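Local coordinates for protein macrophage migration inhibitory factor (Oncomelania hupensis, PDB 6LR3) that belongs to the macrophage migration inhibitory factor family, small alpha/beta proteins that assemble as trimers whose beta-sheets run on from one subunit to the next, at residues Val6-Ala11 and Val40-Gly45; Val17-Ala22 and Glu86-Arg91; Asn55-Ala60 and Arg92-Ile97; Lys29-Pro34 and Val62-Arg67. All coordinates share one frame; numbering follows the deposited sequence.

Contacts 1 and 3 are the parallel strand pairings of the two beta-alpha-beta units, and backbone hydrogen bonds between parallel strands carry both. Each adds an arginine, but Arg-43 in contact 1 reaches a sulfate shared by three subunits, whereas Arg-94 in contact 3 turns back onto backbone carbonyls. Contact 2 joins one end of each helix through an aromatic cluster, touching contact 1 at Val-10 and contact 3 at Val-58. Contact 4, on the other side of the chain's centre, ties the end of helix 19-31 to strand 58-64, combining apolar packing with two cationic side chains that meet carbonyl oxygens. Contacts 2 and 3 are buried; contacts 1 and 4 only partly.

Contact 1. Residues Val6-Ala11 and Val40-Gly45; sequences VNTNVA and VDLRSG. With SO4 (sulfate ion), chain N.
Arg-43 NH1 donates to two acceptors, Asn-7 OD1 at 2.9 Å and the sulfate oxygen O3 at 2.8 Å. Asn-7 OD1 lies near the guanidinium plane and receives the hydrogen on a lone pair, although the amide and guanidinium planes are turned 63° apart. On the next nitrogen, Arg-43 NH2 gives an almost straight bond to sulfate O1 (2.8 Å, 175° at the hydrogen) and a salt bridge to Asp-41 OD2 (3.0 Å), which it meets from above the carboxylate plane. A weak bond runs from Arg-43 NE to Asp-41 OD1. The cation is thus held on several edges, and its rotation should be well fixed. Arg-43 of both neighbouring subunits also binds this sulfate, probably an ion from the crystallisation liquor, whose charge would be expected to offset part of that of the three gathered guanidiniums.

Beneath this polar group the backbones pair in parallel. Arg-43 N binds Val-6 O at 2.7 Å, and Thr-8 N binds Arg-43 O at 2.9 Å. On the sheet face of Val-6 and Leu-42, Val-6 CG1 rests on Leu-42 CD1 (3.9 Å); with CG1 anti to the backbone N (chi1 178°), this branch is the one that meets the leucine. Toward the end of the pairing, Thr-8 OG1 accepts from Val-10 N in an ST turn and also bonds Cys-57 O, while Gly-45 N reaches Val-10 O (2.8 Å).

The pair forms the two strands of the unit 3-8, 19-31, 39-43: helix 19-31 covers Val-6 and Leu-42 through Leu-23 and Gln-20, strand 58-64 flanks strand 3-8, and strand 39-43 continues the sheet into the second subunit.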
# COMPACT_ATOMS: atom_id res chain seq x y z
N VAL B 6 -8.75 -3.37 -0.14
CA VAL B 6 -9.18 -4.56 0.63
C VAL B 6 -8.18 -5.68 0.33
O VAL B 6 -8.13 -6.12 -0.82
CB VAL B 6 -10.61 -4.96 0.28
CG1 VAL B 6 -11.03 -6.20 1.02
CG2 VAL B 6 -11.58 -3.82 0.60
N ASN B 7 -7.41 -6.07 1.34
CA ASN B 7 -6.46 -7.20 1.24
C ASN B 7 -7.11 -8.38 1.96
O ASN B 7 -7.27 -8.34 3.18
CB ASN B 7 -5.11 -6.87 1.87
CG ASN B 7 -4.51 -5.62 1.27
OD1 ASN B 7 -4.01 -5.65 0.14
ND2 ASN B 7 -4.61 -4.49 1.99
N THR B 8 -7.50 -9.42 1.23
CA THR B 8 -8.16 -10.58 1.85
C THR B 8 -7.64 -11.86 1.23
O THR B 8 -7.35 -11.89 0.04
CB THR B 8 -9.68 -10.47 1.74
OG1 THR B 8 -10.23 -11.57 2.48
CG2 THR B 8 -10.17 -10.47 0.29
N ASN B 9 -7.57 -12.91 2.05
CA ASN B 9 -7.25 -14.27 1.58
C ASN B 9 -8.51 -14.95 1.08
O ASN B 9 -8.39 -16.03 0.51
CB ASN B 9 -6.52 -15.10 2.62
CG ASN B 9 -7.28 -15.24 3.91
OD1 ASN B 9 -8.32 -14.61 4.10
ND2 ASN B 9 -6.78 -16.11 4.80
N VAL B 10 -9.68 -14.33 1.20
CA VAL B 10 -10.91 -14.91 0.62
C VAL B 10 -10.75 -14.89 -0.90
O VAL B 10 -10.33 -13.87 -1.48
CB VAL B 10 -12.16 -14.16 1.09
CG1 VAL B 10 -13.41 -14.67 0.37
CG2 VAL B 10 -12.31 -14.27 2.59
N ALA B 11 -11.07 -16.03 -1.54
CA ALA B 11 -10.89 -16.19 -3.00
C ALA B 11 -11.90 -15.33 -3.75
O ALA B 11 -13.04 -15.22 -3.29
CB ALA B 11 -10.99 -17.65 -3.34
N VAL B 40 -11.91 1.50 -5.41
CA VAL B 40 -11.89 0.28 -4.58
C VAL B 40 -10.96 -0.70 -5.25
O VAL B 40 -11.25 -1.14 -6.37
CB VAL B 40 -13.29 -0.32 -4.33
CG1 VAL B 40 -13.16 -1.54 -3.44
CG2 VAL B 40 -14.22 0.69 -3.70
N ASP B 41 -9.85 -0.96 -4.58
CA ASP B 41 -8.77 -1.85 -5.04
C ASP B 41 -8.90 -3.14 -4.23
O ASP B 41 -8.55 -3.14 -3.04
CB ASP B 41 -7.45 -1.11 -4.89
CG ASP B 41 -6.24 -1.86 -5.43
OD1 ASP B 41 -6.42 -3.00 -5.84
OD2 ASP B 41 -5.14 -1.25 -5.38
N LEU B 42 -9.45 -4.17 -4.84
CA LEU B 42 -9.69 -5.47 -4.18
C LEU B 42 -8.55 -6.43 -4.49
O LEU B 42 -8.36 -6.78 -5.63
CB LEU B 42 -11.03 -6.04 -4.65
CG LEU B 42 -11.37 -7.43 -4.12
CD1 LEU B 42 -11.38 -7.48 -2.61
CD2 LEU B 42 -12.69 -7.88 -4.69
N ARG B 43 -7.82 -6.80 -3.45
CA ARG B 43 -6.80 -7.86 -3.53
C ARG B 43 -7.41 -9.10 -2.89
O ARG B 43 -7.32 -9.28 -1.67
CB ARG B 43 -5.50 -7.46 -2.83
CG ARG B 43 -4.76 -6.32 -3.50
CD ARG B 43 -5.32 -4.97 -3.11
NE ARG B 43 -4.56 -3.85 -3.63
CZ ARG B 43 -3.50 -3.31 -3.04
NH1 ARG B 43 -3.04 -3.77 -1.87
NH2 ARG B 43 -2.94 -2.24 -3.60
N SER B 44 -8.07 -9.90 -3.70
CA SER B 44 -8.67 -11.17 -3.21
C SER B 44 -7.70 -12.31 -3.52
O SER B 44 -6.79 -12.14 -4.37
CB SER B 44 -10.02 -11.37 -3.83
OG SER B 44 -9.89 -11.50 -5.20
N GLY B 45 -7.86 -13.40 -2.79
CA GLY B 45 -6.96 -14.56 -2.89
C GLY B 45 -5.54 -14.13 -2.56
O GLY B 45 -4.59 -14.79 -3.03
S SO4 N . -0.15 -1.47 -1.07
O1 SO4 N . -0.81 -1.04 -2.30
O2 SO4 N . 1.12 -2.15 -1.38
O3 SO4 N . -1.02 -2.46 -0.42
O4 SO4 N . 0.04 -0.37 -0.19

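Contact 2. Residues Val17-Ala22 and Glu86-Arg91; sequences VFFQAA and EHLNVR. Unlike the reference sequence in segment 86-91: Asn-89 (reference Lys), Val-90 (reference Ile).
An aromatic cluster of Phe-18, Phe-19 and His-87 joins the start of helix 19-31 to the last turn of helix 70-88. His-87 supplies the central ring. Its CE1 comes within 3.5 Å of Phe-18 CE2, and Phe-18 CE2 and CD2 lie at the imidazole edge, near its plane. With the two planes 70° apart and the centroids separated by 5.1 Å, this is consistent with an offset edge-to-face pair in which the imidazole edge is directed at the phenyl face. Phe-18 occupies the N-cap position.

Phe-19 meets the same imidazole differently. His-87 ND1 sits at the edge of the phenyl ring, 3.4 Å from Phe-19 CD1, but the planes are inclined by 49°, so the pair is an oblique one. Over one face of the Phe-19 ring lies Leu-88 CD2, 4.3 Å above the plane and above its centre, while Leu-88 CD1 is 4.2 Å from Phe-19 CZ. The faces of Phe-18 and Phe-19 thus receive an imidazole edge and a leucine methyl respectively.

Earlier in helix 70-88, Met-83 and Phe-84 also touch Phe-19. Leu-42 of strand 39-43 packs against Phe-19, Val-58 of strand 58-64 against Leu-88, and Pro-16 of the preceding loop against His-87, which places the cluster where both helix ends lie over the sheet.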
# COMPACT_ATOMS: atom_id res chain seq x y z
N VAL B 17 -20.17 -10.44 -6.92
CA VAL B 17 -19.65 -9.63 -8.07
C VAL B 17 -19.88 -8.14 -7.78
O VAL B 17 -19.13 -7.35 -8.35
CB VAL B 17 -20.34 -10.05 -9.39
CG1 VAL B 17 -19.96 -11.47 -9.76
CG2 VAL B 17 -21.85 -9.90 -9.30
N PHE B 18 -20.87 -7.78 -6.95
CA PHE B 18 -21.22 -6.36 -6.71
C PHE B 18 -20.51 -5.84 -5.46
O PHE B 18 -20.78 -4.71 -5.08
CB PHE B 18 -22.73 -6.14 -6.66
CG PHE B 18 -23.41 -6.85 -5.53
CD1 PHE B 18 -23.80 -8.17 -5.62
CD2 PHE B 18 -23.72 -6.14 -4.37
CE1 PHE B 18 -24.51 -8.75 -4.58
CE2 PHE B 18 -24.36 -6.76 -3.31
CZ PHE B 18 -24.76 -8.06 -3.43
N PHE B 19 -19.60 -6.59 -4.87
CA PHE B 19 -18.90 -6.19 -3.62
C PHE B 19 -18.23 -4.83 -3.81
O PHE B 19 -18.49 -3.92 -3.01
CB PHE B 19 -17.88 -7.25 -3.21
CG PHE B 19 -17.05 -6.84 -2.02
CD1 PHE B 19 -17.59 -6.62 -0.77
CD2 PHE B 19 -15.72 -6.59 -2.19
CE1 PHE B 19 -16.80 -6.26 0.30
CE2 PHE B 19 -14.88 -6.38 -1.10
CZ PHE B 19 -15.44 -6.15 0.13
N GLN B 20 -17.40 -4.65 -4.84
CA GLN B 20 -16.69 -3.36 -5.01
C GLN B 20 -17.68 -2.22 -5.26
O GLN B 20 -17.47 -1.12 -4.73
CB GLN B 20 -15.67 -3.42 -6.13
CG GLN B 20 -14.41 -4.15 -5.73
CD GLN B 20 -13.67 -4.59 -6.98
OE1 GLN B 20 -14.13 -5.55 -7.63
NE2 GLN B 20 -12.59 -3.88 -7.31
N ALA B 21 -18.72 -2.44 -6.06
CA ALA B 21 -19.79 -1.45 -6.31
C ALA B 21 -20.47 -1.09 -5.00
O ALA B 21 -20.72 0.10 -4.75
CB ALA B 21 -20.79 -2.00 -7.31
N ALA B 22 -20.78 -2.08 -4.16
CA ALA B 22 -21.51 -1.85 -2.90
C ALA B 22 -20.61 -1.05 -1.96
O ALA B 22 -21.10 -0.11 -1.31
CB ALA B 22 -21.95 -3.16 -2.27
N GLU B 86 -20.70 -9.97 5.72
CA GLU B 86 -21.80 -10.45 4.86
C GLU B 86 -21.23 -10.98 3.55
O GLU B 86 -21.66 -12.05 3.10
CB GLU B 86 -22.78 -9.30 4.63
CG GLU B 86 -23.91 -9.67 3.73
CD GLU B 86 -25.10 -8.81 4.09
OE1 GLU B 86 -24.92 -7.57 4.00
OE2 GLU B 86 -26.11 -9.38 4.55
N HIS B 87 -20.31 -10.25 2.93
CA HIS B 87 -19.83 -10.56 1.56
C HIS B 87 -18.66 -11.56 1.54
O HIS B 87 -18.60 -12.37 0.62
CB HIS B 87 -19.38 -9.29 0.85
CG HIS B 87 -20.42 -8.37 0.32
ND1 HIS B 87 -20.56 -8.28 -1.07
CD2 HIS B 87 -21.32 -7.51 0.87
CE1 HIS B 87 -21.53 -7.41 -1.33
NE2 HIS B 87 -22.06 -6.99 -0.16
N LEU B 88 -17.74 -11.45 2.49
CA LEU B 88 -16.50 -12.26 2.50
C LEU B 88 -16.61 -13.43 3.48
O LEU B 88 -15.70 -14.25 3.47
CB LEU B 88 -15.30 -11.38 2.84
CG LEU B 88 -15.15 -10.10 2.00
CD1 LEU B 88 -13.94 -9.32 2.38
CD2 LEU B 88 -15.12 -10.43 0.53
N ASN B 89 -17.63 -13.46 4.32
CA ASN B 89 -17.79 -14.48 5.38
C ASN B 89 -16.54 -14.49 6.25
O ASN B 89 -16.04 -15.57 6.60
CB ASN B 89 -18.09 -15.84 4.76
CG ASN B 89 -19.45 -15.83 4.12
OD1 ASN B 89 -20.44 -15.58 4.81
ND2 ASN B 89 -19.53 -16.16 2.85
N VAL B 90 -16.04 -13.31 6.58
CA VAL B 90 -14.91 -13.16 7.53
C VAL B 90 -15.52 -12.80 8.87
O VAL B 90 -16.48 -12.00 8.91
CB VAL B 90 -13.93 -12.11 7.00
CG1 VAL B 90 -12.80 -11.85 7.95
CG2 VAL B 90 -13.31 -12.56 5.69
N ARG B 91 -14.99 -13.37 9.95
CA ARG B 91 -15.44 -13.01 11.30
C ARG B 91 -14.98 -11.60 11.63
O ARG B 91 -13.86 -11.17 11.16
CB ARG B 91 -14.88 -14.01 12.29
CG ARG B 91 -15.54 -15.38 12.15
CD ARG B 91 -14.78 -16.56 12.72
NE ARG B 91 -13.72 -16.30 13.66
CZ ARG B 91 -12.44 -16.61 13.49
NH1 ARG B 91 -12.00 -17.20 12.38
NH2 ARG B 91 -11.59 -16.28 14.45

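Contact 3. Residues Asn55-Ala60 and Arg92-Ile97; sequences NPCVFA and RERIVI
Arg-94 places two nitrogens on consecutive carbonyls of the facing segment. Its NE donates to Pro-56 O at 3.1 Å in a nearly straight bond (170° at the hydrogen), and its NH2 donates to Asn-55 O at 2.8 Å. Both oxygens lie close to the guanidinium plane, yet each carbonyl is approached from above its own plane. The chain reaches them by bending twice, with chi2 at -74° and chi3 at -72°, which carry CD and NE round. Asn-55 CB then lies over one face of the guanidinium, 3.8 Å from Arg-94 NH2.

From this point the backbones run side by side as parallel strands, their axes 4.8 Å apart. Val-58 N binds Arg-94 O at 2.9 Å, Val-96 N binds Val-58 O at 3.0 Å, and Ala-60 N binds Val-96 O at 3.0 Å. Strands 58-64 and 95-101, with helix 70-88 between them in sequence, form the second beta-alpha-beta unit of the chain. On the sheet face of Phe-59 and Val-96, Val-96 CG1 approaches Phe-59 CD1 to 3.9 Å, the two side chains crossing at a slant. The other face carries Val-58, Ile-95, Ala-60 and Ile-97, and turns toward helix 70-88, where Leu-88, Phe-84 and Met-80 meet Val-58, Ile-95 and Ile-97 respectively.

Arg-94 has further direct partners: Asp-53 OD1 forms a salt bridge with NH2, and Met-50 O accepts from NH1. In the second shell, Asn-9 ND2 bonds Asn-55 O and Asp-53 OD1 accepts from Asn-55 N, positioning that carbonyl. Val-96 and Ile-97 pair antiparallel with a strand of the third subunit.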
# COMPACT_ATOMS: atom_id res chain seq x y z
N ASN B 55 -7.02 -18.82 8.25
CA ASN B 55 -8.49 -18.62 8.31
C ASN B 55 -8.79 -17.29 7.62
O ASN B 55 -7.91 -16.41 7.52
CB ASN B 55 -9.01 -18.65 9.75
CG ASN B 55 -8.89 -20.04 10.34
OD1 ASN B 55 -9.02 -21.03 9.63
ND2 ASN B 55 -8.57 -20.09 11.61
N PRO B 56 -10.01 -17.10 7.11
CA PRO B 56 -10.35 -15.89 6.37
C PRO B 56 -10.03 -14.67 7.23
O PRO B 56 -10.28 -14.65 8.43
CB PRO B 56 -11.86 -16.03 6.13
CG PRO B 56 -12.03 -17.53 6.03
CD PRO B 56 -11.11 -18.07 7.11
N CYS B 57 -9.43 -13.67 6.59
CA CYS B 57 -9.10 -12.41 7.24
C CYS B 57 -9.14 -11.28 6.22
O CYS B 57 -9.15 -11.52 5.02
CB CYS B 57 -7.73 -12.48 7.92
SG CYS B 57 -6.34 -12.56 6.78
N VAL B 58 -9.20 -10.07 6.73
CA VAL B 58 -9.15 -8.82 5.91
C VAL B 58 -8.26 -7.82 6.63
O VAL B 58 -8.48 -7.56 7.80
CB VAL B 58 -10.54 -8.18 5.73
CG1 VAL B 58 -10.41 -6.88 4.95
CG2 VAL B 58 -11.52 -9.13 5.09
N PHE B 59 -7.35 -7.22 5.88
CA PHE B 59 -6.73 -5.94 6.24
C PHE B 59 -7.13 -4.96 5.16
O PHE B 59 -6.81 -5.17 3.98
CB PHE B 59 -5.21 -6.04 6.35
CG PHE B 59 -4.58 -4.70 6.56
CD1 PHE B 59 -4.95 -3.93 7.64
CD2 PHE B 59 -3.63 -4.19 5.69
CE1 PHE B 59 -4.41 -2.68 7.85
CE2 PHE B 59 -3.07 -2.94 5.90
CZ PHE B 59 -3.47 -2.18 6.99
N ALA B 60 -7.85 -3.91 5.54
CA ALA B 60 -8.32 -2.91 4.58
C ALA B 60 -7.76 -1.54 4.96
O ALA B 60 -7.48 -1.32 6.16
CB ALA B 60 -9.82 -2.89 4.51
N ARG B 92 -15.74 -10.88 12.44
CA ARG B 92 -15.38 -9.51 12.85
C ARG B 92 -13.99 -9.52 13.51
O ARG B 92 -13.23 -8.55 13.29
CB ARG B 92 -16.42 -8.91 13.79
CG ARG B 92 -16.36 -7.41 13.86
CD ARG B 92 -17.40 -6.83 14.80
NE ARG B 92 -18.75 -7.12 14.33
CZ ARG B 92 -19.44 -6.40 13.46
NH1 ARG B 92 -18.94 -5.32 12.90
NH2 ARG B 92 -20.67 -6.78 13.14
N GLU B 93 -13.63 -10.58 14.24
CA GLU B 93 -12.33 -10.64 14.94
C GLU B 93 -11.21 -11.01 13.97
O GLU B 93 -10.07 -11.25 14.45
CB GLU B 93 -12.40 -11.60 16.14
CG GLU B 93 -12.62 -13.04 15.73
CD GLU B 93 -14.08 -13.49 15.76
OE1 GLU B 93 -15.03 -12.67 15.54
OE2 GLU B 93 -14.27 -14.72 15.94
N ARG B 94 -11.46 -11.06 12.66
CA ARG B 94 -10.42 -11.31 11.64
C ARG B 94 -10.34 -10.10 10.70
O ARG B 94 -9.84 -10.26 9.56
CB ARG B 94 -10.70 -12.61 10.90
CG ARG B 94 -10.59 -13.83 11.79
CD ARG B 94 -9.15 -14.18 12.11
NE ARG B 94 -8.48 -14.74 10.94
CZ ARG B 94 -7.23 -15.18 10.96
NH1 ARG B 94 -6.52 -15.13 12.07
NH2 ARG B 94 -6.67 -15.65 9.86
N ILE B 95 -10.82 -8.94 11.15
CA ILE B 95 -10.82 -7.71 10.30
C ILE B 95 -10.07 -6.60 11.02
O ILE B 95 -10.42 -6.27 12.14
CB ILE B 95 -12.26 -7.26 9.97
CG1 ILE B 95 -13.04 -8.37 9.29
CG2 ILE B 95 -12.25 -5.99 9.14
CD1 ILE B 95 -14.54 -8.12 9.23
N VAL B 96 -9.13 -5.99 10.30
CA VAL B 96 -8.42 -4.77 10.74
C VAL B 96 -8.53 -3.76 9.61
O VAL B 96 -8.34 -4.12 8.46
CB VAL B 96 -6.97 -5.07 11.12
CG1 VAL B 96 -6.16 -3.80 11.31
CG2 VAL B 96 -6.92 -5.93 12.38
N ILE B 97 -8.82 -2.52 9.94
CA ILE B 97 -8.96 -1.42 8.95
C ILE B 97 -8.11 -0.25 9.42
O ILE B 97 -8.23 0.16 10.56
CB ILE B 97 -10.43 -1.01 8.75
CG1 ILE B 97 -11.33 -2.20 8.42
CG2 ILE B 97 -10.50 0.08 7.70
CD1 ILE B 97 -12.81 -1.93 8.61

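Contact 4. Residues Lys29-Pro34 and Val62-Arg67; sequences KALQKP and VECIGR
Lys-33 lays its CE over one face of the Arg-67 guanidinium, 3.7 Å above the plane and over its centre, about equally close to Arg-67 CZ and NH2. The lysine amine passes beyond the flat group, giving a weak hydrogen bond from Lys-33 NZ to Ile-65 O (2.9 Å) and a salt bridge to Glu-119 OE1. The position of CE shows that the methylene covers the cation, although Lys-33 NZ and Arg-67 NH2 are like charges only 3.9 Å apart; the carboxylate of Glu-119 would be expected to ease the repulsion.

Around its edge, the same guanidinium meets two successive carbonyls at the C-terminal end of helix 19-31, those of its last residue Leu-31 and of Gln-32 just after it. Arg-67 NH2 points straight at Gln-32 O (2.9 Å, 174° at the hydrogen), with the oxygen in the guanidinium plane and the donor above the carbonyl plane. Arg-67 NE makes a more bent bond of 131° to Leu-31 O, at 2.7 Å. Here Gln-32 leaves helical geometry with positive phi, and its NE2 turns back to Lys-29 O. The arginine thus joins the helix end to the turn that follows strand 58-64.

Inward of the polar group, the two methyls of Leu-31 pack on the strand. Its CD2 lies 3.9 Å from Arg-67 CB and 4.0 Å from Cys-64 SG, while its CD1 reaches Val-62 CG1 at 4.1 Å. Cys-64 SG also touches Lys-33 CE. Pro-2 packs on both Leu-31 and Lys-33, and Met-76 and Met-80 of helix 70-88 adjoin Leu-31 and Val-62 respectively.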
# COMPACT_ATOMS: atom_id res chain seq x y z
N LYS B 29 -21.07 7.54 0.37
CA LYS B 29 -22.05 8.16 1.30
C LYS B 29 -21.34 8.48 2.62
O LYS B 29 -21.52 9.59 3.13
CB LYS B 29 -23.23 7.23 1.54
CG LYS B 29 -24.13 7.08 0.32
CD LYS B 29 -25.38 6.29 0.64
CE LYS B 29 -25.76 5.19 -0.35
NZ LYS B 29 -25.99 5.72 -1.71
N ALA B 30 -20.57 7.53 3.16
CA ALA B 30 -19.93 7.71 4.48
C ALA B 30 -18.93 8.87 4.43
O ALA B 30 -18.91 9.64 5.38
CB ALA B 30 -19.29 6.42 4.93
N LEU B 31 -18.11 8.96 3.40
CA LEU B 31 -17.03 9.97 3.32
C LEU B 31 -17.54 11.28 2.71
O LEU B 31 -16.80 12.25 2.75
CB LEU B 31 -15.87 9.42 2.48
CG LEU B 31 -15.14 8.26 3.16
CD1 LEU B 31 -14.15 7.59 2.21
CD2 LEU B 31 -14.40 8.70 4.39
N GLN B 32 -18.77 11.29 2.16
CA GLN B 32 -19.32 12.48 1.47
C GLN B 32 -18.28 13.03 0.51
O GLN B 32 -17.94 14.25 0.54
CB GLN B 32 -19.73 13.53 2.51
CG GLN B 32 -20.84 13.06 3.42
CD GLN B 32 -22.16 13.18 2.73
OE1 GLN B 32 -22.66 14.32 2.58
NE2 GLN B 32 -22.71 12.04 2.30
N LYS B 33 -17.81 12.17 -0.39
CA LYS B 33 -16.89 12.53 -1.48
C LYS B 33 -17.57 12.16 -2.79
O LYS B 33 -18.43 11.27 -2.81
CB LYS B 33 -15.57 11.75 -1.31
CG LYS B 33 -14.72 12.23 -0.15
CD LYS B 33 -14.05 13.55 -0.49
CE LYS B 33 -13.11 13.95 0.61
NZ LYS B 33 -12.44 15.21 0.27
N PRO B 34 -17.19 12.80 -3.91
CA PRO B 34 -17.78 12.46 -5.20
C PRO B 34 -17.48 10.99 -5.50
O PRO B 34 -16.33 10.57 -5.38
CB PRO B 34 -17.11 13.40 -6.19
CG PRO B 34 -16.62 14.55 -5.33
CD PRO B 34 -16.22 13.91 -4.02
N VAL B 62 -8.35 2.82 4.15
CA VAL B 62 -9.20 3.92 3.66
C VAL B 62 -8.33 5.16 3.58
O VAL B 62 -7.93 5.64 4.60
CB VAL B 62 -10.41 4.14 4.57
CG1 VAL B 62 -11.24 5.31 4.08
CG2 VAL B 62 -11.23 2.86 4.69
N GLU B 63 -7.96 5.55 2.37
CA GLU B 63 -7.17 6.78 2.10
C GLU B 63 -8.17 7.87 1.72
O GLU B 63 -8.97 7.67 0.79
CB GLU B 63 -6.14 6.54 1.01
CG GLU B 63 -5.03 5.59 1.42
CD GLU B 63 -4.18 5.10 0.26
OE1 GLU B 63 -4.57 4.09 -0.34
OE2 GLU B 63 -3.16 5.78 -0.08
N CYS B 64 -8.15 8.98 2.42
CA CYS B 64 -9.12 10.07 2.16
C CYS B 64 -8.49 11.41 2.53
O CYS B 64 -7.78 11.49 3.53
CB CYS B 64 -10.39 9.84 2.95
SG CYS B 64 -11.75 10.92 2.43
N ILE B 65 -8.76 12.42 1.71
CA ILE B 65 -8.45 13.83 2.02
C ILE B 65 -9.59 14.33 2.92
O ILE B 65 -10.74 14.33 2.46
CB ILE B 65 -8.32 14.66 0.73
CG1 ILE B 65 -7.25 14.09 -0.20
CG2 ILE B 65 -8.02 16.13 1.11
CD1 ILE B 65 -7.31 14.69 -1.61
N GLY B 66 -9.27 14.70 4.15
CA GLY B 66 -10.27 15.05 5.18
C GLY B 66 -11.11 13.86 5.61
O GLY B 66 -10.75 12.73 5.29
N ARG B 67 -12.20 14.13 6.33
CA ARG B 67 -13.29 13.19 6.67
C ARG B 67 -12.91 12.18 7.74
O ARG B 67 -13.83 11.65 8.36
CB ARG B 67 -13.77 12.42 5.43
CG ARG B 67 -14.16 13.32 4.28
CD ARG B 67 -15.37 14.18 4.66
NE ARG B 67 -15.91 14.67 3.41
CZ ARG B 67 -15.53 15.79 2.81
NH1 ARG B 67 -14.63 16.59 3.36
NH2 ARG B 67 -16.04 16.10 1.63